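Local coordinates for protein neutral ceramidase (Pseudomonas aeruginosa, PDB 2ZWS) that hydrolyses the N-acyl linkage of ceramides to sphingosine and free fatty acid, also catalyses the reverse synthesis, and binds one zinc ion per subunit, at residues 243-248 against 412-417; 313-318 against 468-473; 372-377 against 456-461; 391-396 against 442-447; 448-453 against 463-468. All coordinates share one frame; numbering follows the deposited sequence. Where two conformers were deposited one is given.

Contact 1 (243-248 against 412-417); sequences QTNAGN and FTVMAG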
# COMPACT_ATOMS: atom_id res chain seq x y z
N GLN A 243 -5.09 5.25 3.80
CA GLN A 243 -6.25 5.70 2.99
C GLN A 243 -7.56 5.72 3.76
O GLN A 243 -7.69 5.04 4.78
CB GLN A 243 -6.45 4.76 1.79
CG GLN A 243 -5.30 4.80 0.80
CD GLN A 243 -5.30 6.04 -0.07
OE1 GLN A 243 -6.16 6.94 0.06
NE2 GLN A 243 -4.35 6.07 -1.01
N THR A 244 -8.53 6.49 3.28
CA THR A 244 -9.93 6.31 3.70
C THR A 244 -10.79 5.86 2.51
O THR A 244 -10.66 4.72 2.06
CB THR A 244 -10.52 7.54 4.45
OG1 THR A 244 -10.54 8.69 3.59
CG2 THR A 244 -9.70 7.85 5.67
N ASN A 245 -11.64 6.74 2.00
CA ASN A 245 -12.51 6.43 0.88
C ASN A 245 -11.96 7.21 -0.32
O ASN A 245 -12.35 8.36 -0.58
CB ASN A 245 -13.99 6.78 1.19
CG ASN A 245 -14.15 7.97 2.16
OD1 ASN A 245 -14.73 7.82 3.25
ND2 ASN A 245 -13.67 9.15 1.77
N ALA A 246 -11.05 6.58 -1.06
CA ALA A 246 -10.30 7.26 -2.15
C ALA A 246 -10.67 6.78 -3.56
O ALA A 246 -9.99 7.13 -4.53
CB ALA A 246 -8.79 7.06 -1.92
N GLY A 247 -11.76 6.02 -3.67
CA GLY A 247 -12.09 5.37 -4.94
C GLY A 247 -12.16 6.34 -6.12
O GLY A 247 -11.78 5.98 -7.25
N ASN A 248 -12.67 7.54 -5.87
CA ASN A 248 -12.84 8.50 -6.96
C ASN A 248 -11.96 9.74 -6.79
O ASN A 248 -12.26 10.80 -7.34
CB ASN A 248 -14.34 8.88 -7.20
CG ASN A 248 -15.05 9.35 -5.91
OD1 ASN A 248 -14.48 9.29 -4.81
ND2 ASN A 248 -16.29 9.85 -6.06
N PHE A 412 -13.54 2.62 -1.82
CA PHE A 412 -14.85 3.26 -1.70
C PHE A 412 -14.78 4.69 -2.19
O PHE A 412 -13.88 5.42 -1.86
CB PHE A 412 -15.30 3.22 -0.25
CG PHE A 412 -15.70 1.85 0.22
CD1 PHE A 412 -14.73 0.83 0.37
CD2 PHE A 412 -17.02 1.56 0.52
CE1 PHE A 412 -15.10 -0.45 0.77
CE2 PHE A 412 -17.38 0.29 0.96
CZ PHE A 412 -16.41 -0.72 1.08
N THR A 413 -15.77 5.11 -2.96
CA THR A 413 -15.83 6.52 -3.33
C THR A 413 -16.15 7.34 -2.11
O THR A 413 -16.56 6.81 -1.08
CB THR A 413 -16.94 6.78 -4.31
OG1 THR A 413 -18.19 6.37 -3.72
CG2 THR A 413 -16.70 6.05 -5.62
N VAL A 414 -15.96 8.66 -2.22
CA VAL A 414 -16.19 9.56 -1.08
C VAL A 414 -17.56 9.27 -0.43
O VAL A 414 -17.63 8.99 0.76
CB VAL A 414 -16.08 11.06 -1.50
CG1 VAL A 414 -16.56 12.01 -0.36
CG2 VAL A 414 -14.64 11.39 -1.92
N MET A 415 -18.65 9.33 -1.21
CA MET A 415 -19.97 9.19 -0.60
C MET A 415 -20.25 7.75 -0.17
O MET A 415 -21.01 7.52 0.79
CB MET A 415 -21.08 9.70 -1.54
CG MET A 415 -21.08 11.21 -1.77
SD MET A 415 -20.71 12.21 -0.29
CE MET A 415 -22.00 11.75 0.89
N ALA A 416 -19.63 6.78 -0.84
CA ALA A 416 -19.85 5.38 -0.40
C ALA A 416 -19.28 5.20 1.01
O ALA A 416 -19.91 4.57 1.88
CB ALA A 416 -19.27 4.39 -1.40
N GLY A 417 -18.11 5.78 1.24
CA GLY A 417 -17.47 5.70 2.56
C GLY A 417 -18.15 6.59 3.59
O GLY A 417 -18.40 6.18 4.74
O HOH W 1 -11.14 3.49 -0.23
O HOH W 2 -18.47 10.08 -4.09

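Contact 2 (313-318 against 468-473); sequences FTDGQP and GPWTQA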
# COMPACT_ATOMS: atom_id res chain seq x y z
N PHE A 313 -31.50 -0.31 3.83
CA PHE A 313 -30.25 0.11 3.18
C PHE A 313 -30.36 0.32 1.67
O PHE A 313 -29.45 0.85 1.04
CB PHE A 313 -29.14 -0.90 3.49
CG PHE A 313 -28.91 -1.08 4.96
CD1 PHE A 313 -29.43 -2.19 5.63
CD2 PHE A 313 -28.19 -0.14 5.67
CE1 PHE A 313 -29.23 -2.35 7.01
CE2 PHE A 313 -27.98 -0.28 7.05
CZ PHE A 313 -28.50 -1.39 7.72
N THR A 314 -31.49 -0.08 1.09
CA THR A 314 -31.67 -0.01 -0.36
C THR A 314 -32.62 1.12 -0.75
O THR A 314 -32.62 2.19 -0.14
CB THR A 314 -32.18 -1.34 -0.89
OG1 THR A 314 -33.50 -1.56 -0.36
CG2 THR A 314 -31.28 -2.48 -0.43
N ASP A 315 -33.43 0.87 -1.78
CA ASP A 315 -34.47 1.82 -2.21
C ASP A 315 -35.74 1.66 -1.37
O ASP A 315 -36.66 2.50 -1.45
CB ASP A 315 -34.77 1.66 -3.71
CG ASP A 315 -35.07 0.21 -4.12
OD1 ASP A 315 -35.45 0.01 -5.30
OD2 ASP A 315 -34.94 -0.73 -3.30
N GLY A 316 -35.79 0.60 -0.57
CA GLY A 316 -36.95 0.31 0.27
C GLY A 316 -37.52 -1.07 -0.01
O GLY A 316 -38.50 -1.48 0.61
N GLN A 317 -36.91 -1.76 -0.97
CA GLN A 317 -37.24 -3.14 -1.27
C GLN A 317 -36.09 -4.03 -0.81
O GLN A 317 -34.93 -3.58 -0.80
CB GLN A 317 -37.46 -3.33 -2.77
CG GLN A 317 -38.78 -2.74 -3.32
CD GLN A 317 -39.99 -3.10 -2.48
OE1 GLN A 317 -40.67 -2.22 -1.93
NE2 GLN A 317 -40.26 -4.40 -2.34
N PRO A 318 -36.40 -5.29 -0.43
CA PRO A 318 -35.33 -6.25 -0.19
C PRO A 318 -34.53 -6.49 -1.47
O PRO A 318 -35.10 -6.63 -2.56
CB PRO A 318 -36.07 -7.53 0.21
CG PRO A 318 -37.42 -7.08 0.64
CD PRO A 318 -37.73 -5.87 -0.17
N GLY A 468 -22.81 -5.46 -8.17
CA GLY A 468 -24.03 -4.81 -8.64
C GLY A 468 -24.38 -3.52 -7.93
O GLY A 468 -23.63 -3.00 -7.09
N PRO A 469 -25.57 -2.99 -8.22
CA PRO A 469 -25.95 -1.66 -7.77
C PRO A 469 -26.02 -1.53 -6.24
O PRO A 469 -25.88 -0.43 -5.72
CB PRO A 469 -27.34 -1.45 -8.41
CG PRO A 469 -27.85 -2.82 -8.69
CD PRO A 469 -26.64 -3.64 -9.02
N TRP A 470 -26.27 -2.64 -5.55
CA TRP A 470 -26.46 -2.59 -4.10
C TRP A 470 -25.22 -3.01 -3.31
O TRP A 470 -25.31 -3.26 -2.12
CB TRP A 470 -27.69 -3.41 -3.68
CG TRP A 470 -28.93 -2.91 -4.40
CD1 TRP A 470 -29.60 -3.54 -5.39
CD2 TRP A 470 -29.54 -1.64 -4.22
NE1 TRP A 470 -30.65 -2.75 -5.82
CE2 TRP A 470 -30.63 -1.57 -5.12
CE3 TRP A 470 -29.30 -0.54 -3.38
CZ2 TRP A 470 -31.48 -0.46 -5.20
CZ3 TRP A 470 -30.14 0.58 -3.46
CH2 TRP A 470 -31.22 0.60 -4.37
N THR A 471 -24.07 -3.04 -3.99
CA THR A 471 -22.79 -3.32 -3.31
C THR A 471 -22.57 -2.39 -2.11
O THR A 471 -22.21 -2.85 -1.00
CB THR A 471 -21.61 -3.27 -4.30
OG1 THR A 471 -21.82 -4.23 -5.35
CG2 THR A 471 -20.29 -3.57 -3.60
N GLN A 472 -22.78 -1.09 -2.31
CA GLN A 472 -22.55 -0.14 -1.23
C GLN A 472 -23.50 -0.40 -0.06
O GLN A 472 -23.09 -0.36 1.10
CB GLN A 472 -22.68 1.30 -1.72
CG GLN A 472 -22.22 2.39 -0.72
CD GLN A 472 -23.24 2.72 0.36
OE1 GLN A 472 -24.45 2.51 0.18
NE2 GLN A 472 -22.76 3.25 1.50
N ALA A 473 -24.77 -0.65 -0.38
CA ALA A 473 -25.81 -0.92 0.62
C ALA A 473 -25.43 -2.16 1.45
O ALA A 473 -25.60 -2.15 2.68
CB ALA A 473 -27.16 -1.14 -0.09

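Contact 3 (372-377 against 456-461); sequences AEKTIL and AAQEYE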
# COMPACT_ATOMS: atom_id res chain seq x y z
N ALA A 372 -27.97 -4.34 -13.45
CA ALA A 372 -28.65 -3.04 -13.65
C ALA A 372 -28.01 -2.25 -14.78
O ALA A 372 -27.90 -2.77 -15.90
CB ALA A 372 -28.73 -2.24 -12.32
N GLU A 373 -27.56 -1.03 -14.53
CA GLU A 373 -27.05 -0.21 -15.63
C GLU A 373 -25.70 -0.61 -16.20
O GLU A 373 -25.25 -0.07 -17.21
CB GLU A 373 -27.17 1.30 -15.37
CG GLU A 373 -26.99 1.80 -13.97
CD GLU A 373 -28.12 1.44 -13.01
OE1 GLU A 373 -29.29 1.88 -13.15
OE2 GLU A 373 -27.80 0.70 -12.08
N LYS A 374 -25.04 -1.57 -15.57
CA LYS A 374 -23.78 -2.06 -16.09
C LYS A 374 -23.94 -2.79 -17.43
O LYS A 374 -24.89 -3.55 -17.62
CB LYS A 374 -23.17 -3.03 -15.07
CG LYS A 374 -21.74 -3.51 -15.42
CD LYS A 374 -21.17 -4.46 -14.34
CE LYS A 374 -20.72 -3.67 -13.11
NZ LYS A 374 -20.53 -4.63 -11.98
N THR A 375 -23.02 -2.52 -18.36
CA THR A 375 -22.91 -3.37 -19.53
C THR A 375 -21.71 -4.27 -19.32
O THR A 375 -20.54 -3.85 -19.25
CB THR A 375 -22.90 -2.62 -20.88
OG1 THR A 375 -21.64 -1.97 -21.10
CG2 THR A 375 -24.03 -1.60 -20.94
N ILE A 376 -22.02 -5.55 -19.13
CA ILE A 376 -21.00 -6.50 -18.69
C ILE A 376 -19.93 -6.71 -19.76
O ILE A 376 -20.24 -7.03 -20.92
CB ILE A 376 -21.65 -7.83 -18.27
CG1 ILE A 376 -22.53 -7.62 -17.04
CG2 ILE A 376 -20.58 -8.89 -18.05
CD1 ILE A 376 -23.42 -8.79 -16.67
N LEU A 377 -18.67 -6.52 -19.35
CA LEU A 377 -17.52 -6.84 -20.17
C LEU A 377 -16.98 -8.23 -19.83
O LEU A 377 -16.63 -9.02 -20.73
CB LEU A 377 -16.42 -5.79 -19.97
CG LEU A 377 -15.07 -6.03 -20.66
CD1 LEU A 377 -15.21 -5.98 -22.18
CD2 LEU A 377 -14.05 -5.02 -20.19
N ALA A 456 -25.19 4.01 -11.19
CA ALA A 456 -26.05 4.18 -12.38
C ALA A 456 -25.34 4.92 -13.51
O ALA A 456 -25.61 4.65 -14.69
CB ALA A 456 -27.36 4.88 -12.02
N ALA A 457 -24.43 5.82 -13.16
CA ALA A 457 -23.68 6.59 -14.15
C ALA A 457 -22.65 5.75 -14.90
O ALA A 457 -22.29 6.07 -16.03
CB ALA A 457 -23.03 7.80 -13.51
N GLN A 458 -22.16 4.69 -14.26
CA GLN A 458 -21.19 3.76 -14.87
C GLN A 458 -19.94 4.43 -15.43
O GLN A 458 -19.48 4.09 -16.52
CB GLN A 458 -21.84 2.82 -15.91
CG GLN A 458 -22.73 1.75 -15.30
CD GLN A 458 -21.94 0.69 -14.54
OE1 GLN A 458 -21.15 -0.03 -15.13
NE2 GLN A 458 -22.20 0.57 -13.25
N GLU A 459 -19.39 5.37 -14.67
CA GLU A 459 -18.02 5.82 -14.93
C GLU A 459 -17.11 4.69 -14.40
O GLU A 459 -17.62 3.67 -13.97
CB GLU A 459 -17.76 7.16 -14.25
CG GLU A 459 -18.53 8.32 -14.90
CD GLU A 459 -18.04 9.66 -14.42
OE1 GLU A 459 -18.31 10.02 -13.24
OE2 GLU A 459 -17.36 10.36 -15.20
N TYR A 460 -15.80 4.89 -14.41
CA TYR A 460 -14.86 3.79 -14.18
C TYR A 460 -15.15 3.01 -12.88
O TYR A 460 -15.22 1.78 -12.88
CB TYR A 460 -13.44 4.32 -14.21
CG TYR A 460 -12.40 3.28 -13.85
CD1 TYR A 460 -12.06 2.27 -14.75
CD2 TYR A 460 -11.79 3.31 -12.60
CE1 TYR A 460 -11.11 1.29 -14.40
CE2 TYR A 460 -10.83 2.36 -12.25
CZ TYR A 460 -10.51 1.35 -13.14
OH TYR A 460 -9.57 0.39 -12.78
N GLU A 461 -15.36 3.74 -11.79
CA GLU A 461 -15.62 3.13 -10.49
C GLU A 461 -16.91 2.31 -10.46
O GLU A 461 -16.98 1.26 -9.80
CB GLU A 461 -15.63 4.19 -9.40
CG GLU A 461 -14.30 4.96 -9.26
CD GLU A 461 -14.13 6.07 -10.29
OE1 GLU A 461 -15.11 6.47 -10.97
OE2 GLU A 461 -13.00 6.55 -10.46
O HOH W 3 -20.83 -0.50 -17.61

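Contact 4 (391-396 against 442-447); sequences TVLPIQ and ANAYAS. With FMT (formic acid), chain D.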
# COMPACT_ATOMS: atom_id res chain seq x y z
N THR A 391 -15.11 -13.79 -3.46
CA THR A 391 -16.50 -13.99 -3.08
C THR A 391 -16.72 -13.93 -1.58
O THR A 391 -17.84 -13.69 -1.14
CB THR A 391 -17.01 -15.34 -3.60
OG1 THR A 391 -16.26 -16.41 -3.01
CG2 THR A 391 -16.89 -15.41 -5.14
N VAL A 392 -15.66 -14.17 -0.79
CA VAL A 392 -15.79 -14.19 0.67
C VAL A 392 -14.87 -13.09 1.16
O VAL A 392 -13.66 -13.14 0.90
CB VAL A 392 -15.37 -15.56 1.27
CG1 VAL A 392 -15.29 -15.49 2.82
CG2 VAL A 392 -16.31 -16.68 0.77
N LEU A 393 -15.44 -12.10 1.83
CA LEU A 393 -14.69 -10.86 2.11
C LEU A 393 -14.67 -10.52 3.60
O LEU A 393 -15.66 -10.75 4.30
CB LEU A 393 -15.27 -9.69 1.30
CG LEU A 393 -15.09 -9.82 -0.22
CD1 LEU A 393 -15.87 -8.74 -0.88
CD2 LEU A 393 -13.61 -9.71 -0.58
N PRO A 394 -13.54 -9.99 4.08
CA PRO A 394 -13.41 -9.66 5.49
C PRO A 394 -14.05 -8.30 5.79
O PRO A 394 -13.86 -7.33 5.03
CB PRO A 394 -11.89 -9.56 5.69
CG PRO A 394 -11.37 -9.04 4.36
CD PRO A 394 -12.32 -9.66 3.31
N ILE A 395 -14.79 -8.27 6.90
CA ILE A 395 -15.33 -7.03 7.44
C ILE A 395 -14.78 -6.95 8.87
O ILE A 395 -14.85 -7.93 9.63
CB ILE A 395 -16.88 -7.07 7.48
CG1 ILE A 395 -17.51 -7.27 6.06
CG2 ILE A 395 -17.44 -5.83 8.20
CD1 ILE A 395 -17.15 -6.16 5.11
N GLN A 396 -14.22 -5.80 9.26
CA GLN A 396 -13.54 -5.68 10.54
C GLN A 396 -13.72 -4.28 11.09
O GLN A 396 -13.73 -3.29 10.33
CB GLN A 396 -12.05 -5.95 10.32
CG GLN A 396 -11.26 -6.04 11.63
CD GLN A 396 -9.82 -6.36 11.36
OE1 GLN A 396 -9.20 -5.72 10.52
NE2 GLN A 396 -9.26 -7.37 12.06
N ALA A 442 -8.29 -2.56 3.01
CA ALA A 442 -7.88 -3.37 4.18
C ALA A 442 -8.28 -4.85 4.06
O ALA A 442 -9.44 -5.16 3.70
CB ALA A 442 -8.45 -2.80 5.48
N ASN A 443 -7.32 -5.74 4.36
CA ASN A 443 -7.53 -7.18 4.54
C ASN A 443 -7.83 -8.01 3.29
O ASN A 443 -7.55 -9.21 3.29
CB ASN A 443 -8.56 -7.48 5.63
CG ASN A 443 -8.17 -6.92 7.00
OD1 ASN A 443 -9.05 -6.47 7.76
ND2 ASN A 443 -6.90 -7.00 7.34
N ALA A 444 -8.41 -7.40 2.25
CA ALA A 444 -8.56 -8.05 0.94
C ALA A 444 -8.75 -6.95 -0.07
O ALA A 444 -8.77 -5.76 0.30
CB ALA A 444 -9.75 -9.02 0.92
N TYR A 445 -8.91 -7.32 -1.34
CA TYR A 445 -9.20 -6.31 -2.35
C TYR A 445 -10.26 -6.81 -3.29
O TYR A 445 -10.10 -7.83 -3.94
CB TYR A 445 -7.92 -5.98 -3.12
CG TYR A 445 -8.16 -4.90 -4.14
CD1 TYR A 445 -8.21 -3.55 -3.78
CD2 TYR A 445 -8.38 -5.25 -5.47
CE1 TYR A 445 -8.47 -2.56 -4.76
CE2 TYR A 445 -8.60 -4.28 -6.44
CZ TYR A 445 -8.66 -2.94 -6.08
OH TYR A 445 -8.90 -1.99 -7.03
N ALA A 446 -11.37 -6.07 -3.35
CA ALA A 446 -12.50 -6.47 -4.20
C ALA A 446 -12.95 -5.25 -5.02
O ALA A 446 -14.14 -4.94 -5.10
CB ALA A 446 -13.62 -7.03 -3.33
N SER A 447 -11.98 -4.61 -5.67
CA SER A 447 -12.23 -3.53 -6.62
C SER A 447 -12.95 -2.33 -6.00
O SER A 447 -12.60 -1.91 -4.94
CB SER A 447 -12.91 -4.11 -7.88
OG SER A 447 -12.01 -5.01 -8.51
C FMT D . -8.01 -10.33 -3.32
O1 FMT D . -8.13 -9.95 -2.13
O2 FMT D . -7.19 -11.20 -3.69

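Contact 5 (448-453 against 463-468); sequences YVTTRE and GSTLYG. With ZN (zinc ion), chain B.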
# COMPACT_ATOMS: atom_id res chain seq x y z
N TYR A 448 -13.97 -1.78 -6.66
CA TYR A 448 -14.52 -0.47 -6.28
C TYR A 448 -15.91 -0.53 -5.66
O TYR A 448 -16.67 -1.48 -5.89
CB TYR A 448 -14.50 0.52 -7.48
CG TYR A 448 -13.10 1.00 -7.84
CD1 TYR A 448 -12.22 0.20 -8.58
CD2 TYR A 448 -12.67 2.26 -7.46
CE1 TYR A 448 -10.90 0.65 -8.88
CE2 TYR A 448 -11.40 2.73 -7.77
CZ TYR A 448 -10.49 1.93 -8.48
OH TYR A 448 -9.21 2.43 -8.74
N VAL A 449 -16.23 0.48 -4.85
CA VAL A 449 -17.58 0.61 -4.31
C VAL A 449 -18.08 2.04 -4.49
O VAL A 449 -17.53 3.00 -3.99
CB VAL A 449 -17.67 0.21 -2.83
CG1 VAL A 449 -19.10 0.31 -2.33
CG2 VAL A 449 -17.11 -1.22 -2.61
N THR A 450 -19.19 2.10 -5.19
CA THR A 450 -19.83 3.31 -5.60
C THR A 450 -21.25 3.30 -4.96
O THR A 450 -21.80 2.23 -4.65
CB THR A 450 -19.79 3.13 -7.12
OG1 THR A 450 -19.06 4.09 -7.88
CG2 THR A 450 -20.71 2.19 -7.68
N THR A 451 -21.83 4.47 -4.71
CA THR A 451 -23.20 4.49 -4.18
C THR A 451 -24.14 4.01 -5.29
O THR A 451 -23.77 3.98 -6.45
CB THR A 451 -23.62 5.90 -3.78
OG1 THR A 451 -23.53 6.74 -4.93
CG2 THR A 451 -22.73 6.47 -2.65
N ARG A 452 -25.39 3.72 -4.93
CA ARG A 452 -26.41 3.36 -5.94
C ARG A 452 -26.50 4.38 -7.09
O ARG A 452 -26.54 4.02 -8.28
CB ARG A 452 -27.79 3.18 -5.27
CG ARG A 452 -28.95 2.86 -6.23
CD ARG A 452 -28.78 1.49 -6.83
NE ARG A 452 -29.67 1.16 -7.95
CZ ARG A 452 -29.37 1.32 -9.23
NH1 ARG A 452 -30.22 0.95 -10.17
NH2 ARG A 452 -28.20 1.86 -9.59
N GLU A 453 -26.46 5.65 -6.71
CA GLU A 453 -26.58 6.75 -7.69
C GLU A 453 -25.34 6.84 -8.58
O GLU A 453 -25.44 6.93 -9.81
CB GLU A 453 -26.85 8.08 -6.98
CG GLU A 453 -28.14 8.08 -6.14
CD GLU A 453 -27.97 7.65 -4.67
OE1 GLU A 453 -26.99 6.95 -4.28
OE2 GLU A 453 -28.87 8.03 -3.86
N GLY A 463 -19.04 -0.10 -12.63
CA GLY A 463 -18.44 -0.91 -13.68
C GLY A 463 -17.21 -1.63 -13.17
O GLY A 463 -16.89 -2.71 -13.68
N SER A 464 -16.50 -1.07 -12.18
CA SER A 464 -15.70 -1.97 -11.32
C SER A 464 -16.32 -2.19 -9.94
O SER A 464 -15.64 -2.69 -9.03
CB SER A 464 -14.24 -1.49 -11.19
OG SER A 464 -13.53 -1.76 -12.39
N THR A 465 -17.60 -1.84 -9.80
CA THR A 465 -18.36 -2.19 -8.60
C THR A 465 -18.92 -3.59 -8.82
O THR A 465 -19.96 -3.78 -9.49
CB THR A 465 -19.43 -1.13 -8.28
OG1 THR A 465 -18.79 0.12 -7.98
CG2 THR A 465 -20.32 -1.55 -7.11
N LEU A 466 -18.19 -4.59 -8.33
CA LEU A 466 -18.37 -5.96 -8.82
C LEU A 466 -19.75 -6.56 -8.61
O LEU A 466 -20.26 -7.26 -9.49
CB LEU A 466 -17.32 -6.91 -8.19
CG LEU A 466 -15.86 -6.56 -8.49
CD1 LEU A 466 -14.95 -7.48 -7.67
CD2 LEU A 466 -15.54 -6.68 -9.98
N TYR A 467 -20.32 -6.32 -7.44
CA TYR A 467 -21.49 -7.11 -7.00
C TYR A 467 -22.84 -6.45 -7.29
O TYR A 467 -23.85 -6.81 -6.71
CB TYR A 467 -21.33 -7.48 -5.51
CG TYR A 467 -19.95 -8.06 -5.25
CD1 TYR A 467 -19.63 -9.37 -5.63
CD2 TYR A 467 -18.94 -7.28 -4.65
CE1 TYR A 467 -18.33 -9.89 -5.42
CE2 TYR A 467 -17.63 -7.79 -4.43
CZ TYR A 467 -17.35 -9.09 -4.80
OH TYR A 467 -16.07 -9.58 -4.59
N GLY A 468 -22.81 -5.46 -8.17
CA GLY A 468 -24.03 -4.81 -8.64
C GLY A 468 -24.38 -3.52 -7.93
O GLY A 468 -23.63 -3.00 -7.09
ZN ZN B . -7.64 2.67 -7.25
O HOH W 4 -16.66 -4.11 -5.85
O HOH W 5 -6.38 2.13 -8.86

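Contact 1 (243-248 against 412-417)
Phe412 and the loop residue Gly247 meet through their backbones just ahead of an N-capped helix that starts at Val414. Gly247 N donates to Phe412 O at 2.9 Å, standing above the carbonyl plane, and the lack of a side chain on Gly247 lets its CA come within 4.2 Å of Thr413 CA. The same CA is about 6 Å from the zinc ion, beside the zinc ligands Glu411 and Tyr448, so the contact backs the metal site. A water accepts from Phe412 N and Ala246 N and donates to Thr244 O, while the Phe412 ring leads away to edge-to-face contacts with Phe438 and Tyr475. Thr413 is the N-cap residue: its OG1 (chi1 58°) accepts from Ala416 N and also bonds to Glu454. The Thr413 and Asn248 side chains cross at about a right angle, CB and CG2 of Thr413 both touching Asn248 CG. Val414 N finds its acceptor in the loop, Asn248 OD1, at 3.0 Å. Asparagine serves twice here, since ND2 reaches Met415 N through a water. Gly417, again without a side chain, leaves room for Asn245, whose ND2 bonds to Asp179 and whose OD1, held by Arg421, rests 3.5 Å from Gly417 CA.

Contact 2 (313-318 against 468-473)
Trp470 lays its indole against the turn at Thr314 and Asp315, and both of these side chains cross it at about a right angle. Its CG is anti to the carbonyl carbon (chi1 -57°). Thr314 CB sits over one face of the six-membered ring, 3.9 Å from its centroid and 17° off the normal, a CH-pi contact. Pro469 CB lies over the opposite face, toward the rim. Asp315 meets benzo-ring atoms CH2 and CZ2: its CB is 3.8 Å from Trp470 CH2, and its carboxylate is tilted 44° to the ring. The hydrogen bonds of both side chains are made within the turn and to Arg319. Thr314 OG1 accepts from Gly316 N in an ST turn and donates to Gln317 O, whereas Asp315 OD2 takes Gln317 N in an Asx turn and OD1 forms a salt bridge with Arg319. Gly316 has a positive phi, which favours glycine. Ala473 must be small, because its CB lies 3.2 Å from Phe313 O. This surface contact sets the loop between strands 308-309 and 319-320 against the start of helix 471-488, whose N-cap is Trp470. Ile309 touches Thr314, Trp470 and Ala473, and Arg452 of helix 452-457 makes a cation-pi contact with the indole.

Contact 3 (372-377 against 456-461)
The carboxamide of Gln458 is the flat group that carries this contact, with Lys374 CA and CB over one of its faces, CA being 3.7 Å from Gln458 CD. At the amide's oxygen end a water donates to Gln458 OE1 at 2.5 Å and accepts from Thr375 N, bridging the two segments, while NE2 bonds to Tyr455 O. A bend at chi2 (-70°) places Gln458 CD back beside Lys374. Gln458 follows the end of helix 452-457 with positive phi (54°), and its CG lies 3.6 Å from Glu373 O. The link between helix 365-370 and strand 376-378 thus packs on the C-terminal end of helix 452-457 and the turn after it. Glu373 lies beside Ala456, whose small side chain leaves room for it at the helix end; the exact placing of the Glu373 side chain is doubtful, but its OE2 forms a salt bridge with Arg452. Lys374 offers CA and the first methylenes; its chain bends at chi3, and NZ donates to Thr465 O, Gln371 OE1 and Ala325 O. The direct contacts are van der Waals ones, and the polar link between the segments is the water. Three oxygen acceptors round Lys374 NZ would be expected to favour its charged form, and Arg452 would stabilise the Glu373 carboxylate.

Contact 4 (391-396 against 442-447)
Pro394 and Asn443 mark the closest approach of the backbones, 6.5 Å between CA atoms, where strand 392-396 passes an irregular loop and side chains fill the gap. Pro394 turns its ring toward that loop: CG rests 3.5 Å from Asn443 CB, and CD lies 3.6 Å from Ala444 CB. In Leu393, chi1 of -67° sets CG anti to the carbonyl carbon, and the methyls beyond it reach the alanines, CD1 being 3.7 Å from Ala446 CB while CD2 spans Ala446 and Ala444. Positions 444 and 446 call for small residues, since both face the strand at short range. Asn443 takes a positive phi of 72° at the bend. Tyr445, an inferred substrate-binding residue, starts away from the strand; its OH bonds to the zinc ligand Glu411. Its backbone N donates to O1 of a formate at 2.9 Å. That formate, probably from the crystallisation liquor, is also held by Gln68 N and Ser106 OG, two further inferred substrate-binding residues. Strand 392-400 runs between strands 295-303 and 403-407 of a mixed sheet. Ile395 faces helix 471-488, while Pro394 and Ala444 also touch Gln68, so strand, loop and helix 68-81 meet at that residue.

Contact 5 (448-453 against 463-468)
Tyr448 and Ser464 are joined by the one clear direct hydrogen bond of this contact: Tyr448 N donates to Ser464 O at 3.0 Å, from above the carbonyl plane. The other peptide group of Tyr448 is used too. A water donates to Tyr448 O at 2.6 Å and accepts from Leu466 N, and Thr465 CA makes a CA-H...O contact with the same oxygen at 3.3 Å and 162° at the hydrogen. Tyr448 O is therefore approached both by a water and by a polarised C-H. Van der Waals contacts complete the join. Ser464 CB lies 3.7 Å from Tyr448 CD1, a small side chain beside the large ring. Thr465 also lies against Thr450, though the placing of the Thr450 methyl is doubtful. Both branches of Thr465 are employed: its hydroxyl, OG1, bonds to Glu461 O, and its methyl touches Thr471 of helix 471-488. Beyond it, residues 465-468 form a type I turn ending at Gly468, whose positive phi (98°) favours glycine. Metal bonding occupies the far end of Tyr448. Its CG is anti to the carbonyl carbon (chi1 -72°). Tyr448 OH binds the zinc ion at 2.2 Å, and a water oxygen binds the zinc at 2.1 Å. Arg160 is a further polar partner of this hydroxyl, and Tyr460 meets the ring edge-to-face. Together with His97, His204 and Glu411, Tyr448 forms the zinc site of neutral ceramidase; the 463-468 loop, bonded to the Tyr448 backbone N, probably positions this ligand as a second-shell element.

In the fold
From the N terminus, the first segments of contacts 1, 2, 3 and 4 come in that order before any loop closes. Contact 1 closes first, at 412-417, and crosses contacts 2, 3 and 4, bringing the loop after strand 238-242 to helix 414-428. Contact 4 closes next, nested inside contact 3, and ties the four-stranded sheet to the loop of the inferred substrate site. Contact 5 opens at 448-453; contact 3, which it crosses, closes at 456-461, joining the lead-in to strand 376-378 to the end of helix 452-457. Contact 5 closes at 463-468. Contact 2 closes last, enclosing contacts 3, 4 and 5, sharing Gly468 with contact 5 and joining the loop before strand 319-320 to helix 471-488.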